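Local coordinates for protein dehydroascorbate reductase (PDB 5XFT) that probably reduces dehydroascorbate to ascorbate at the expense of two glutathione molecules, as other members of the dehydroascorbate reductase family of glutathione transferases do, at residues 165-170 with 205-210; 16-21 with 40-45. All coordinates share one frame; numbering follows the deposited sequence.

Contact 1 of 2, residues 165-170 with 205-210; sequences AVVALK and EAIIAG
Val167 is the bump of this contact, pressing its branched tip against Ile207 and Ile208 of the facing helix. Among residues 165-170 and 205-210, Val167 and Ala168 meet Ile207 and Ile208; the axes of these two short helical segments come within 9.2 Å and cross at -60°. Ile207, whose side chain crosses that of Val167 at about a right angle, sets CD1 against the fork of the valine: Ile207 CD1 is 4.0 Å from Val167 CB and equally near both methyls. Valine suits the place because its fork at CB holds two methyls close to the backbone, where that CD1 can sit against them. Ile208 approaches the same valine obliquely, its CD1 3.7 Å from Val167 CG1. A bent chi2 of -45° brings that methyl over the helix backbone, where Ile208 CD1 lies 4.1 Å from Ala168 CA. Alanine suits this spot because its short side chain leaves a shallow hollow for the larger isoleucine; Ala168 CB meets Ile207 CG2 more loosely, at 4.4 Å. Phe107 and Leu111 of helix 103-112 and Trp211 also touch Ala168. Such interlocking of apolar residues between obliquely crossing helices is typical of the all-helical C-terminal domain of the glutathione transferase fold.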
ATOM      1  N   ALA A 165      -8.616  -3.807   1.911  1.00 30.76           N
ATOM      2  CA  ALA A 165      -9.969  -3.613   2.425  1.00 27.51           C
ATOM      3  C   ALA A 165     -10.978  -4.444   1.641  1.00 28.63           C
ATOM      4  O   ALA A 165     -11.739  -5.227   2.222  1.00 33.63           O
ATOM      5  CB  ALA A 165     -10.342  -2.129   2.396  1.00 20.99           C
ATOM      6  N   VAL A 166     -10.991  -4.304   0.314  1.00 26.66           N
ATOM      7  CA  VAL A 166     -12.003  -5.014  -0.462  1.00 32.99           C
ATOM      8  C   VAL A 166     -11.767  -6.521  -0.404  1.00 40.56           C
ATOM      9  O   VAL A 166     -12.707  -7.297  -0.174  1.00 44.33           O
ATOM     10  CB  VAL A 166     -12.075  -4.482  -1.911  1.00 33.36           C
ATOM     11  CG1 VAL A 166     -12.387  -2.992  -1.914  1.00 30.00           C
ATOM     12  CG2 VAL A 166     -10.793  -4.746  -2.681  1.00 40.08           C
ATOM     13  N   VAL A 167     -10.512  -6.961  -0.550  1.00 43.30           N
ATOM     14  CA  VAL A 167     -10.238  -8.398  -0.582  1.00 35.78           C
ATOM     15  C   VAL A 167     -10.560  -9.034   0.764  1.00 28.18           C
ATOM     16  O   VAL A 167     -11.358  -9.979   0.859  1.00 32.65           O
ATOM     17  CB  VAL A 167      -8.779  -8.661  -0.990  1.00 39.23           C
ATOM     18  CG1 VAL A 167      -8.426 -10.123  -0.772  1.00 35.58           C
ATOM     19  CG2 VAL A 167      -8.559  -8.268  -2.444  1.00 42.49           C
ATOM     20  N   ALA A 168      -9.949  -8.513   1.828  1.00 27.09           N
ATOM     21  CA  ALA A 168     -10.097  -9.122   3.142  1.00 25.33           C
ATOM     22  C   ALA A 168     -11.530  -9.026   3.642  1.00 32.56           C
ATOM     23  O   ALA A 168     -12.057  -9.987   4.216  1.00 36.34           O
ATOM     24  CB  ALA A 168      -9.140  -8.462   4.134  1.00 18.18           C
ATOM     25  N   LEU A 169     -12.179  -7.878   3.439  1.00 36.30           N
ATOM     26  CA  LEU A 169     -13.549  -7.739   3.923  1.00 34.30           C
ATOM     27  C   LEU A 169     -14.492  -8.667   3.171  1.00 33.28           C
ATOM     28  O   LEU A 169     -15.373  -9.285   3.779  1.00 33.71           O
ATOM     29  CB  LEU A 169     -14.014  -6.291   3.808  1.00 33.04           C
ATOM     30  CG  LEU A 169     -13.485  -5.302   4.847  1.00 26.61           C
ATOM     31  CD1 LEU A 169     -14.118  -3.945   4.610  1.00 28.55           C
ATOM     32  CD2 LEU A 169     -13.748  -5.777   6.259  1.00 27.34           C
ATOM     33  N   LYS A 170     -14.310  -8.794   1.854  1.00 32.31           N
ATOM     34  CA  LYS A 170     -15.134  -9.732   1.099  1.00 31.18           C
ATOM     35  C   LYS A 170     -14.914 -11.162   1.572  1.00 41.90           C
ATOM     36  O   LYS A 170     -15.859 -11.959   1.622  1.00 47.14           O
ATOM     37  CB  LYS A 170     -14.844  -9.605  -0.395  1.00 38.19           C
ATOM     38  CG  LYS A 170     -15.455 -10.702  -1.257  1.00 44.46           C
ATOM     39  CD  LYS A 170     -16.973 -10.706  -1.180  1.00 53.36           C
ATOM     40  CE  LYS A 170     -17.571 -11.654  -2.211  1.00 60.78           C
ATOM     41  NZ  LYS A 170     -17.089 -13.055  -2.042  1.00 66.59           N
ATOM     42  N   GLU A 205      -4.712 -14.176  -2.111  1.00 26.51           N
ATOM     43  CA  GLU A 205      -4.436 -15.170  -1.080  1.00 31.16           C
ATOM     44  C   GLU A 205      -3.351 -14.685  -0.143  1.00 32.62           C
ATOM     45  O   GLU A 205      -3.382 -14.989   1.050  1.00 32.98           O
ATOM     46  CB  GLU A 205      -4.023 -16.516  -1.678  1.00 46.00           C
ATOM     47  CG  GLU A 205      -4.802 -16.981  -2.900  1.00 63.36           C
ATOM     48  CD  GLU A 205      -4.485 -16.172  -4.151  1.00 80.80           C
ATOM     49  OE1 GLU A 205      -5.413 -15.526  -4.668  1.00 89.36           O
ATOM     50  OE2 GLU A 205      -3.321 -16.185  -4.612  1.00 86.12           O
ATOM     51  N   ALA A 206      -2.357 -13.967  -0.668  1.00 31.25           N
ATOM     52  CA  ALA A 206      -1.361 -13.373   0.214  1.00 26.75           C
ATOM     53  C   ALA A 206      -2.029 -12.468   1.242  1.00 30.20           C
ATOM     54  O   ALA A 206      -1.684 -12.504   2.429  1.00 30.48           O
ATOM     55  CB  ALA A 206      -0.319 -12.605  -0.602  1.00 15.35           C
ATOM     56  N   ILE A 207      -3.015 -11.676   0.807  1.00 23.46           N
ATOM     57  CA  ILE A 207      -3.754 -10.817   1.731  1.00 21.52           C
ATOM     58  C   ILE A 207      -4.510 -11.658   2.755  1.00 19.21           C
ATOM     59  O   ILE A 207      -4.454 -11.402   3.967  1.00 20.93           O
ATOM     60  CB  ILE A 207      -4.711  -9.896   0.950  1.00 19.50           C
ATOM     61  CG1 ILE A 207      -3.946  -9.121  -0.127  1.00 25.74           C
ATOM     62  CG2 ILE A 207      -5.436  -8.956   1.900  1.00 12.61           C
ATOM     63  CD1 ILE A 207      -4.840  -8.269  -1.033  1.00 25.73           C
ATOM     64  N   ILE A 208      -5.238 -12.673   2.276  1.00 25.13           N
ATOM     65  CA  ILE A 208      -6.034 -13.517   3.162  1.00 23.41           C
ATOM     66  C   ILE A 208      -5.142 -14.195   4.190  1.00 21.51           C
ATOM     67  O   ILE A 208      -5.430 -14.179   5.390  1.00 15.58           O
ATOM     68  CB  ILE A 208      -6.837 -14.552   2.347  1.00 28.01           C
ATOM     69  CG1 ILE A 208      -7.746 -13.871   1.321  1.00 22.90           C
ATOM     70  CG2 ILE A 208      -7.649 -15.438   3.268  1.00 31.41           C
ATOM     71  CD1 ILE A 208      -8.493 -12.693   1.871  1.00 30.13           C
ATOM     72  N   ALA A 209      -4.046 -14.801   3.736  1.00 20.81           N
ATOM     73  CA  ALA A 209      -3.122 -15.472   4.641  1.00 27.98           C
ATOM     74  C   ALA A 209      -2.502 -14.487   5.621  1.00 29.49           C
ATOM     75  O   ALA A 209      -2.316 -14.810   6.800  1.00 25.49           O
ATOM     76  CB  ALA A 209      -2.033 -16.190   3.843  1.00 28.10           C
ATOM     77  N   GLY A 210      -2.165 -13.284   5.150  1.00 26.75           N
ATOM     78  CA  GLY A 210      -1.647 -12.275   6.053  1.00 18.31           C
ATOM     79  C   GLY A 210      -2.607 -11.978   7.186  1.00 25.20           C
ATOM     80  O   GLY A 210      -2.204 -11.893   8.348  1.00 31.32           O
TER

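Contact 2 of 2, residues 16-21 with 40-45; sequences NKLLDC and MEYIDF
Tyr42 packs its ring against the backbone of residues 16-18, with Lys17 N and O over one face, within the thioredoxin-like N-terminal domain. Strands 17-18 and 38-43 both pair with strand 5-12, not with each other, so they meet through side chains of 40-45 laid against the side chains and backbone of 16-18. The tight part is apolar. A bend at chi3 (73°) swings the Met40 methyl onto leucine, and Met40 CE comes to 3.3 Å from Leu18 CD1 while also touching CB, CG and CD2. Flexible methionine can mould itself to branched leucine in this way, and Leu28 of helix 22-33 packs on both. Lys17 O stands 3.8 Å above the ring plane of Tyr42, toward its rim. An alanine at Tyr42 would probably leave the Asn16-Leu18 backbone without this flat support and open a gap beside Leu18 CB. The other side is loose and meets solvent: the Lys17 side chain leaves the backbone away from Tyr42, extended and exposed, and Asn16 is poorly ordered. Asn16 and Lys17 face Asp12 in a G1 beta bulge, whose left-handed backbone asparagine tolerates well. Better ordered is the backbone beside it, where Tyr42 CE1 lies 3.6 Å from Leu18 CA.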
ATOM      1  N   ASN A  16      11.158 -16.949  -3.328  1.00 63.22           N
ATOM      2  CA  ASN A  16      11.309 -15.689  -4.057  1.00 66.35           C
ATOM      3  C   ASN A  16       9.948 -15.036  -4.297  1.00 59.35           C
ATOM      4  O   ASN A  16       9.658 -14.522  -5.380  1.00 64.00           O
ATOM      5  CB  ASN A  16      12.064 -15.905  -5.371  1.00 77.81           C
ATOM      6  CG  ASN A  16      12.855 -14.685  -5.798  1.00 88.37           C
ATOM      7  OD1 ASN A  16      12.545 -14.046  -6.805  1.00 93.51           O
ATOM      8  ND2 ASN A  16      13.888 -14.354  -5.030  1.00 93.81           N
ATOM      9  N   LYS A  17       9.102 -15.059  -3.269  1.00 47.17           N
ATOM     10  CA  LYS A  17       7.704 -14.669  -3.388  1.00 44.24           C
ATOM     11  C   LYS A  17       7.410 -13.459  -2.510  1.00 40.59           C
ATOM     12  O   LYS A  17       7.629 -13.499  -1.292  1.00 32.68           O
ATOM     13  CB  LYS A  17       6.786 -15.834  -3.006  1.00 35.92           C
ATOM     14  CG  LYS A  17       5.318 -15.547  -3.215  1.00 36.88           C
ATOM     15  CD  LYS A  17       4.457 -16.629  -2.599  1.00 41.21           C
ATOM     16  CE  LYS A  17       2.982 -16.337  -2.819  1.00 43.78           C
ATOM     17  NZ  LYS A  17       2.117 -17.332  -2.127  1.00 46.05           N
ATOM     18  N   LEU A  18       6.900 -12.394  -3.132  1.00 32.96           N
ATOM     19  CA  LEU A  18       6.485 -11.193  -2.418  1.00 23.25           C
ATOM     20  C   LEU A  18       5.194 -11.451  -1.658  1.00 19.47           C
ATOM     21  O   LEU A  18       4.287 -12.118  -2.162  1.00 27.38           O
ATOM     22  CB  LEU A  18       6.297 -10.029  -3.400  1.00 19.32           C
ATOM     23  CG  LEU A  18       5.626  -8.743  -2.897  1.00 19.27           C
ATOM     24  CD1 LEU A  18       6.433  -8.097  -1.756  1.00 24.07           C
ATOM     25  CD2 LEU A  18       5.426  -7.741  -4.032  1.00 10.89           C
ATOM     26  N   LEU A  19       5.109 -10.920  -0.437  1.00 17.00           N
ATOM     27  CA  LEU A  19       3.884 -11.046   0.338  1.00 19.32           C
ATOM     28  C   LEU A  19       3.172  -9.689   0.428  1.00 26.25           C
ATOM     29  O   LEU A  19       3.402  -8.798  -0.405  1.00 31.22           O
ATOM     30  CB  LEU A  19       4.201 -11.671   1.697  1.00 18.99           C
ATOM     31  CG  LEU A  19       4.546 -13.173   1.593  1.00 23.81           C
ATOM     32  CD1 LEU A  19       4.667 -13.833   2.961  1.00  4.81           C
ATOM     33  CD2 LEU A  19       3.550 -13.933   0.697  1.00 12.87           C
ATOM     34  N   ASP A  20       2.324  -9.526   1.445  1.00 24.82           N
ATOM     35  CA  ASP A  20       1.157  -8.653   1.351  1.00 28.32           C
ATOM     36  C   ASP A  20       1.267  -7.322   2.096  1.00 27.27           C
ATOM     37  O   ASP A  20       0.267  -6.594   2.158  1.00 26.49           O
ATOM     38  CB  ASP A  20      -0.072  -9.400   1.867  1.00 25.50           C
ATOM     39  CG  ASP A  20       0.073  -9.801   3.322  1.00 31.11           C
ATOM     40  OD1 ASP A  20       1.097 -10.435   3.658  1.00 33.79           O
ATOM     41  OD2 ASP A  20      -0.807  -9.449   4.138  1.00 29.33           O
ATOM     42  N   CYS A  21       2.419  -6.977   2.663  1.00 14.91           N
ATOM     43  CA  CYS A  21       2.494  -5.776   3.495  1.00 13.87           C
ATOM     44  C   CYS A  21       2.121  -4.529   2.700  1.00 13.36           C
ATOM     45  O   CYS A  21       2.763  -4.238   1.681  1.00 18.28           O
ATOM     46  CB  CYS A  21       3.885  -5.598   4.089  1.00 16.91           C
ATOM     47  SG  CYS A  21       4.046  -4.064   5.043  1.00 23.22           S
ATOM     48  N   MET A  40      14.396  -6.469  -4.714  1.00 23.78           N
ATOM     49  CA  MET A  40      13.682  -6.881  -3.514  1.00 15.81           C
ATOM     50  C   MET A  40      14.460  -7.940  -2.753  1.00 16.20           C
ATOM     51  O   MET A  40      14.957  -8.905  -3.338  1.00 26.03           O
ATOM     52  CB  MET A  40      12.283  -7.402  -3.845  1.00 10.54           C
ATOM     53  CG  MET A  40      11.281  -6.313  -4.198  1.00 17.04           C
ATOM     54  SD  MET A  40       9.852  -6.917  -5.108  1.00 24.23           S
ATOM     55  CE  MET A  40       9.034  -7.753  -3.805  1.00 32.92           C
ATOM     56  N   GLU A  41      14.575  -7.740  -1.446  1.00 17.13           N
ATOM     57  CA  GLU A  41      15.049  -8.750  -0.517  1.00  8.19           C
ATOM     58  C   GLU A  41      13.893  -9.092   0.411  1.00 12.94           C
ATOM     59  O   GLU A  41      13.291  -8.194   1.009  1.00 21.95           O
ATOM     60  CB  GLU A  41      16.257  -8.239   0.268  1.00 11.25           C
ATOM     61  CG  GLU A  41      17.244  -9.315   0.663  1.00 24.32           C
ATOM     62  CD  GLU A  41      18.074  -9.786  -0.501  1.00 31.55           C
ATOM     63  OE1 GLU A  41      17.980 -10.984  -0.819  1.00 38.78           O
ATOM     64  OE2 GLU A  41      18.799  -8.963  -1.101  1.00 36.72           O
ATOM     65  N   TYR A  42      13.562 -10.376   0.507  1.00 16.10           N
ATOM     66  CA  TYR A  42      12.384 -10.813   1.243  1.00 14.89           C
ATOM     67  C   TYR A  42      12.750 -11.143   2.679  1.00 16.73           C
ATOM     68  O   TYR A  42      13.697 -11.894   2.931  1.00 10.76           O
ATOM     69  CB  TYR A  42      11.749 -12.030   0.578  1.00 20.00           C
ATOM     70  CG  TYR A  42      11.347 -11.756  -0.833  1.00 23.41           C
ATOM     71  CD1 TYR A  42      10.369 -10.823  -1.112  1.00 19.17           C
ATOM     72  CD2 TYR A  42      11.957 -12.410  -1.895  1.00 30.37           C
ATOM     73  CE1 TYR A  42       9.995 -10.556  -2.400  1.00 21.33           C
ATOM     74  CE2 TYR A  42      11.587 -12.142  -3.199  1.00 28.39           C
ATOM     75  CZ  TYR A  42      10.603 -11.211  -3.442  1.00 26.46           C
ATOM     76  OH  TYR A  42      10.220 -10.930  -4.732  1.00 35.13           O
ATOM     77  N   ILE A  43      11.999 -10.576   3.615  1.00 20.29           N
ATOM     78  CA  ILE A  43      12.134 -10.894   5.027  1.00 13.77           C
ATOM     79  C   ILE A  43      11.028 -11.877   5.383  1.00 14.61           C
ATOM     80  O   ILE A  43       9.841 -11.610   5.144  1.00  5.36           O
ATOM     81  CB  ILE A  43      12.054  -9.637   5.905  1.00 12.55           C
ATOM     82  CG1 ILE A  43      13.107  -8.602   5.489  1.00  9.94           C
ATOM     83  CG2 ILE A  43      12.179 -10.017   7.373  1.00  5.38           C
ATOM     84  CD1 ILE A  43      14.525  -8.967   5.841  1.00  6.38           C
ATOM     85  N   ASP A  44      11.420 -13.016   5.933  1.00 12.91           N
ATOM     86  CA  ASP A  44      10.475 -13.979   6.474  1.00 22.48           C
ATOM     87  C   ASP A  44      10.140 -13.567   7.903  1.00 22.48           C
ATOM     88  O   ASP A  44      11.017 -13.571   8.771  1.00 23.11           O
ATOM     89  CB  ASP A  44      11.082 -15.383   6.405  1.00 30.36           C
ATOM     90  CG  ASP A  44      10.317 -16.414   7.222  1.00 31.62           C
ATOM     91  OD1 ASP A  44      10.934 -17.443   7.565  1.00 34.74           O
ATOM     92  OD2 ASP A  44       9.124 -16.206   7.526  1.00 31.83           O
ATOM     93  N   PHE A  45       8.875 -13.203   8.142  1.00 28.44           N
ATOM     94  CA  PHE A  45       8.473 -12.700   9.452  1.00 36.95           C
ATOM     95  C   PHE A  45       8.633 -13.739  10.551  1.00 45.98           C
ATOM     96  O   PHE A  45       8.646 -13.375  11.732  1.00 50.70           O
ATOM     97  CB  PHE A  45       7.023 -12.212   9.419  1.00 38.65           C
ATOM     98  CG  PHE A  45       6.862 -10.818   8.889  1.00 36.78           C
ATOM     99  CD1 PHE A  45       7.964 -10.087   8.475  1.00 27.93           C
ATOM    100  CD2 PHE A  45       5.602 -10.236   8.807  1.00 39.65           C
ATOM    101  CE1 PHE A  45       7.813  -8.804   7.981  1.00 29.75           C
ATOM    102  CE2 PHE A  45       5.441  -8.951   8.316  1.00 28.31           C
ATOM    103  CZ  PHE A  45       6.548  -8.234   7.903  1.00 28.72           C
TER

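Overall arrangement
Contact 2 closes before contact 1 opens along the chain, and their centres lie about 16 Å apart. Contact 2 belongs to the sheet of the N-terminal domain, beside the crossover from strand 5-12 through helix 22-33 to strand 38-43; contact 1 joins helices 153-173 and 204-212 of the helical part. They meet directly where the loop carrying Leu19 and Asp20 packs on helix 204-212, with Ala206 O 3.3 Å from Asp20 CG. That loop runs into Cys21, the N-cap of helix 22-33 and first cysteine of a CxxC pattern, consistent with the reactive thiol of this family. The C-terminal helix thus lines the junction between the domains, next to the probable active site.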